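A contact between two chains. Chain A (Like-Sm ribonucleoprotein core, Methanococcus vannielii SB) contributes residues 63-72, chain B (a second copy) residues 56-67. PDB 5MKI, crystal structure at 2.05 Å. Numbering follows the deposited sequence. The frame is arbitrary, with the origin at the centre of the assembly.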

# COMPACT_ATOMS: atom_id res chain seq x y z
N ARG A 63 -4.49 -6.34 13.11
CA ARG A 63 -4.29 -6.48 11.67
C ARG A 63 -2.80 -6.44 11.34
O ARG A 63 -2.11 -5.47 11.68
N GLY A 64 -2.31 -7.48 10.66
CA GLY A 64 -0.87 -7.64 10.48
C GLY A 64 -0.17 -6.51 9.73
O GLY A 64 1.01 -6.24 9.99
N ASP A 65 -0.87 -5.84 8.81
CA ASP A 65 -0.24 -4.74 8.07
C ASP A 65 0.23 -3.61 8.97
O ASP A 65 1.01 -2.76 8.53
N ASN A 66 -0.25 -3.55 10.21
CA ASN A 66 0.22 -2.56 11.17
C ASN A 66 1.52 -2.98 11.85
O ASN A 66 2.13 -2.15 12.53
N VAL A 67 1.96 -4.22 11.68
CA VAL A 67 2.99 -4.79 12.55
C VAL A 67 4.37 -4.37 12.08
O VAL A 67 4.70 -4.45 10.89
N LEU A 68 5.19 -3.91 13.03
CA LEU A 68 6.60 -3.61 12.79
C LEU A 68 7.44 -4.86 13.02
O LEU A 68 8.09 -5.36 12.09
N TYR A 69 7.43 -5.39 14.25
CA TYR A 69 8.00 -6.70 14.57
C TYR A 69 7.32 -7.24 15.82
O TYR A 69 6.73 -6.49 16.61
N VAL A 70 7.39 -8.56 15.99
CA VAL A 70 6.85 -9.25 17.16
C VAL A 70 8.02 -9.82 17.96
O VAL A 70 8.93 -10.46 17.39
N SER A 71 8.02 -9.58 19.27
CA SER A 71 9.04 -10.10 20.19
C SER A 71 8.52 -11.39 20.82
O SER A 71 7.48 -11.39 21.48
N LEU A 72 9.25 -12.48 20.61
CA LEU A 72 8.83 -13.81 21.00
C LEU A 72 9.67 -14.37 22.13
O LEU A 72 10.83 -13.97 22.30
OXT LEU A 72 9.24 -15.25 22.87
N GLU B 56 16.98 -5.96 24.71
CA GLU B 56 17.44 -7.25 24.23
C GLU B 56 16.23 -8.07 23.79
O GLU B 56 15.24 -8.14 24.52
N PHE B 57 16.32 -8.70 22.62
CA PHE B 57 15.19 -9.45 22.05
C PHE B 57 15.61 -10.87 21.73
O PHE B 57 16.20 -11.12 20.66
N PRO B 58 15.30 -11.84 22.59
CA PRO B 58 15.66 -13.23 22.29
C PRO B 58 15.27 -13.69 20.89
O PRO B 58 16.09 -14.30 20.18
N MET B 59 14.06 -13.38 20.45
CA MET B 59 13.61 -13.76 19.12
C MET B 59 12.65 -12.70 18.60
O MET B 59 11.65 -12.38 19.26
N LEU B 60 12.95 -12.19 17.40
CA LEU B 60 12.25 -11.06 16.81
C LEU B 60 11.86 -11.44 15.39
O LEU B 60 12.73 -11.79 14.59
N VAL B 61 10.56 -11.38 15.09
CA VAL B 61 10.09 -11.58 13.72
C VAL B 61 9.71 -10.22 13.16
O VAL B 61 8.78 -9.58 13.65
N VAL B 62 10.47 -9.79 12.15
CA VAL B 62 10.33 -8.48 11.52
C VAL B 62 9.49 -8.63 10.26
O VAL B 62 9.75 -9.52 9.44
N ARG B 63 8.47 -7.78 10.11
CA ARG B 63 7.63 -7.85 8.92
C ARG B 63 8.36 -7.25 7.72
O ARG B 63 8.83 -6.11 7.76
N GLY B 64 8.43 -8.03 6.63
CA GLY B 64 9.17 -7.61 5.44
C GLY B 64 8.84 -6.22 4.91
O GLY B 64 9.72 -5.50 4.43
N ASP B 65 7.57 -5.81 4.98
CA ASP B 65 7.22 -4.54 4.34
C ASP B 65 7.86 -3.33 5.02
O ASP B 65 7.87 -2.26 4.43
N ASN B 66 8.41 -3.48 6.23
CA ASN B 66 9.06 -2.37 6.91
C ASN B 66 10.51 -2.17 6.49
O ASN B 66 11.13 -1.18 6.89
N VAL B 67 11.05 -3.07 5.67
CA VAL B 67 12.48 -3.12 5.41
C VAL B 67 12.86 -2.15 4.30
O VAL B 67 12.17 -2.01 3.28

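Antiparallel pairing of strand 69-71 of chain A with strand 60-62 of chain B joins two copies of the protein edge to edge and sets the face on which each paired side chain falls. V70(A) and V61(B) form the hydrogen-bonded pair, V70(A) N to V61(B) O at 2.9 Å and V61(B) N to V70(A) O at 3.0 Å; the ladder continues with L72(A) N to M59(B) O (2.8 Å) at one end and R63(B) N to L68(A) O (3.1 Å) at the other. Alternation then sorts the side chains onto two faces.

On one face lie Y69(A), S71(A), L60(B) and V62(B). The Y69(A) ring, with chi1 at 32°, between wells, is the broad bump here. L60(B), chi1 t and chi2 p, lays CD2 over one face of that ring, while its CD1 comes 3.7 Å from Y69(A) CD1. V62(B), chi1 t, fills in beside the ring: its CG1 sits at the ring edge, near the plane, and its CG2 is 4.1 Å from Y69(A) CB. L60(B) CD1 also reaches S71(A), 4.1 Å from CB, so this one methyl fits the hollow between the tyrosine and the small serine. S71(A), chi1 t, brings OG to the edge of the F57(B) ring, 3.3 Å from CD1; F57(B), chi1 m, starts out sideways but its end swings nearer.

V70(A) and V61(B), both t, occupy the opposite face. L72(A), the C-terminal residue, extends the apolar surface with an m, t rotamer: its CD1 lies 4.2 Å from V61(B) CG2, and its CB meets M59(B) CB at 4.1 Å. The end of M59(B), t, p, p, leads away from chain A.

Beyond the strands, the CA-to-CB bond of R63(B) points toward chain A, and the long side chain runs on with chi1 t and chi2 off-well at 149°. V67(A), chi1 t, backs it, with CB 4.1 Å from R63(B) CD, and the arm lies close to the G64(A) backbone, G64(A) O being 3.3 Å from R63(B) CD. One face of the guanidinium is covered by G64(A) O and D65(A) CA. R63(B) NH1 forms a salt bridge within its own chain to D65(B) OD1 at 2.9 Å, which includes a weak hydrogen bond. N66(B), chi1 m, is the polar peg: ND2 donates to V67(A) O at 3.0 Å and to R63(B) O at 3.1 Å, tying its own turn to the neighbouring chain. L68(A), t, p, departs from chain B at CB, yet its end sets CD1 3.3 Å from N66(B) OD1.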

# COMPACT_ATOMS: atom_id res chain seq x y z
CB ARG A 63 -5.05 -5.38 10.93
CG ARG A 63 -5.35 -5.76 9.49
CD ARG A 63 -6.49 -4.93 8.89
NE ARG A 63 -6.82 -5.38 7.54
CZ ARG A 63 -6.15 -5.01 6.45
NH1 ARG A 63 -5.12 -4.18 6.56
NH2 ARG A 63 -6.52 -5.46 5.26
CB ASP A 65 -1.19 -4.18 7.00
CG ASP A 65 -2.15 -3.14 7.57
OD1 ASP A 65 -2.64 -3.33 8.71
OD2 ASP A 65 -2.42 -2.13 6.89
CB ASN A 66 -0.85 -2.30 12.24
CG ASN A 66 -2.21 -1.86 11.65
OD1 ASN A 66 -2.34 -0.77 11.13
ND2 ASN A 66 -3.23 -2.72 11.77
CB VAL A 67 2.88 -6.33 12.60
CG1 VAL A 67 4.09 -6.93 13.35
CG2 VAL A 67 1.57 -6.74 13.30
CB LEU A 68 7.04 -2.46 13.71
CG LEU A 68 8.25 -1.61 13.34
CD1 LEU A 68 8.01 -0.88 12.01
CD2 LEU A 68 8.54 -0.61 14.47
CB TYR A 69 9.52 -6.65 14.78
CG TYR A 69 10.11 -5.37 15.36
CD1 TYR A 69 9.92 -5.02 16.70
CD2 TYR A 69 10.89 -4.54 14.57
CE1 TYR A 69 10.47 -3.84 17.22
CE2 TYR A 69 11.44 -3.38 15.08
CZ TYR A 69 11.24 -3.03 16.39
OH TYR A 69 11.82 -1.86 16.86
CB VAL A 70 5.86 -10.35 16.74
CG1 VAL A 70 5.25 -10.99 17.94
CG2 VAL A 70 4.75 -9.78 15.83
CB SER A 71 9.40 -9.09 21.27
OG SER A 71 10.49 -9.59 22.05
CB LEU A 72 8.94 -14.76 19.82
CG LEU A 72 8.23 -14.45 18.52
CD1 LEU A 72 8.44 -15.67 17.69
CD2 LEU A 72 6.77 -14.26 18.80
CB GLU B 56 18.22 -7.98 25.33
CG GLU B 56 18.99 -9.21 24.87
CD GLU B 56 19.96 -8.92 23.74
OE1 GLU B 56 19.54 -8.91 22.57
OE2 GLU B 56 21.15 -8.68 24.05
CB PHE B 57 14.65 -8.77 20.79
CG PHE B 57 14.09 -7.41 21.03
CD1 PHE B 57 12.80 -7.26 21.50
CD2 PHE B 57 14.85 -6.28 20.77
CE1 PHE B 57 12.27 -6.01 21.72
CE2 PHE B 57 14.33 -5.02 20.99
CZ PHE B 57 13.03 -4.89 21.46
CB PRO B 58 14.92 -14.01 23.39
CG PRO B 58 14.88 -13.06 24.53
CD PRO B 58 14.70 -11.69 23.93
CB MET B 59 12.95 -15.14 19.12
CG MET B 59 12.58 -15.65 17.74
SD MET B 59 13.98 -15.75 16.61
CE MET B 59 14.75 -17.26 17.18
CB LEU B 60 13.14 -9.81 16.77
CG LEU B 60 12.49 -8.43 16.67
CD1 LEU B 60 11.58 -8.16 17.87
CD2 LEU B 60 13.56 -7.37 16.57
CB VAL B 61 8.91 -12.56 13.65
CG1 VAL B 61 8.33 -12.57 12.25
CG2 VAL B 61 9.39 -13.96 14.01
CB VAL B 62 11.71 -7.88 11.20
CG1 VAL B 62 11.57 -6.45 10.74
CG2 VAL B 62 12.65 -8.00 12.44
CB ARG B 63 6.31 -7.12 9.17
CG ARG B 63 5.23 -7.46 8.17
CD ARG B 63 3.83 -7.39 8.77
NE ARG B 63 2.85 -7.89 7.81
CZ ARG B 63 2.39 -7.17 6.79
NH1 ARG B 63 2.79 -5.92 6.62
NH2 ARG B 63 1.51 -7.71 5.95
CB ASP B 65 5.70 -4.37 4.29
CG ASP B 65 5.12 -3.96 5.62
OD1 ASP B 65 5.40 -4.64 6.62
OD2 ASP B 65 4.41 -2.94 5.68
CB ASN B 66 9.03 -2.58 8.43
CG ASN B 66 7.62 -2.71 8.97
OD1 ASN B 66 6.90 -1.72 9.07
ND2 ASN B 66 7.23 -3.92 9.35
CB VAL B 67 12.90 -4.56 5.07
CG1 VAL B 67 14.38 -4.61 4.61
CG2 VAL B 67 12.66 -5.46 6.28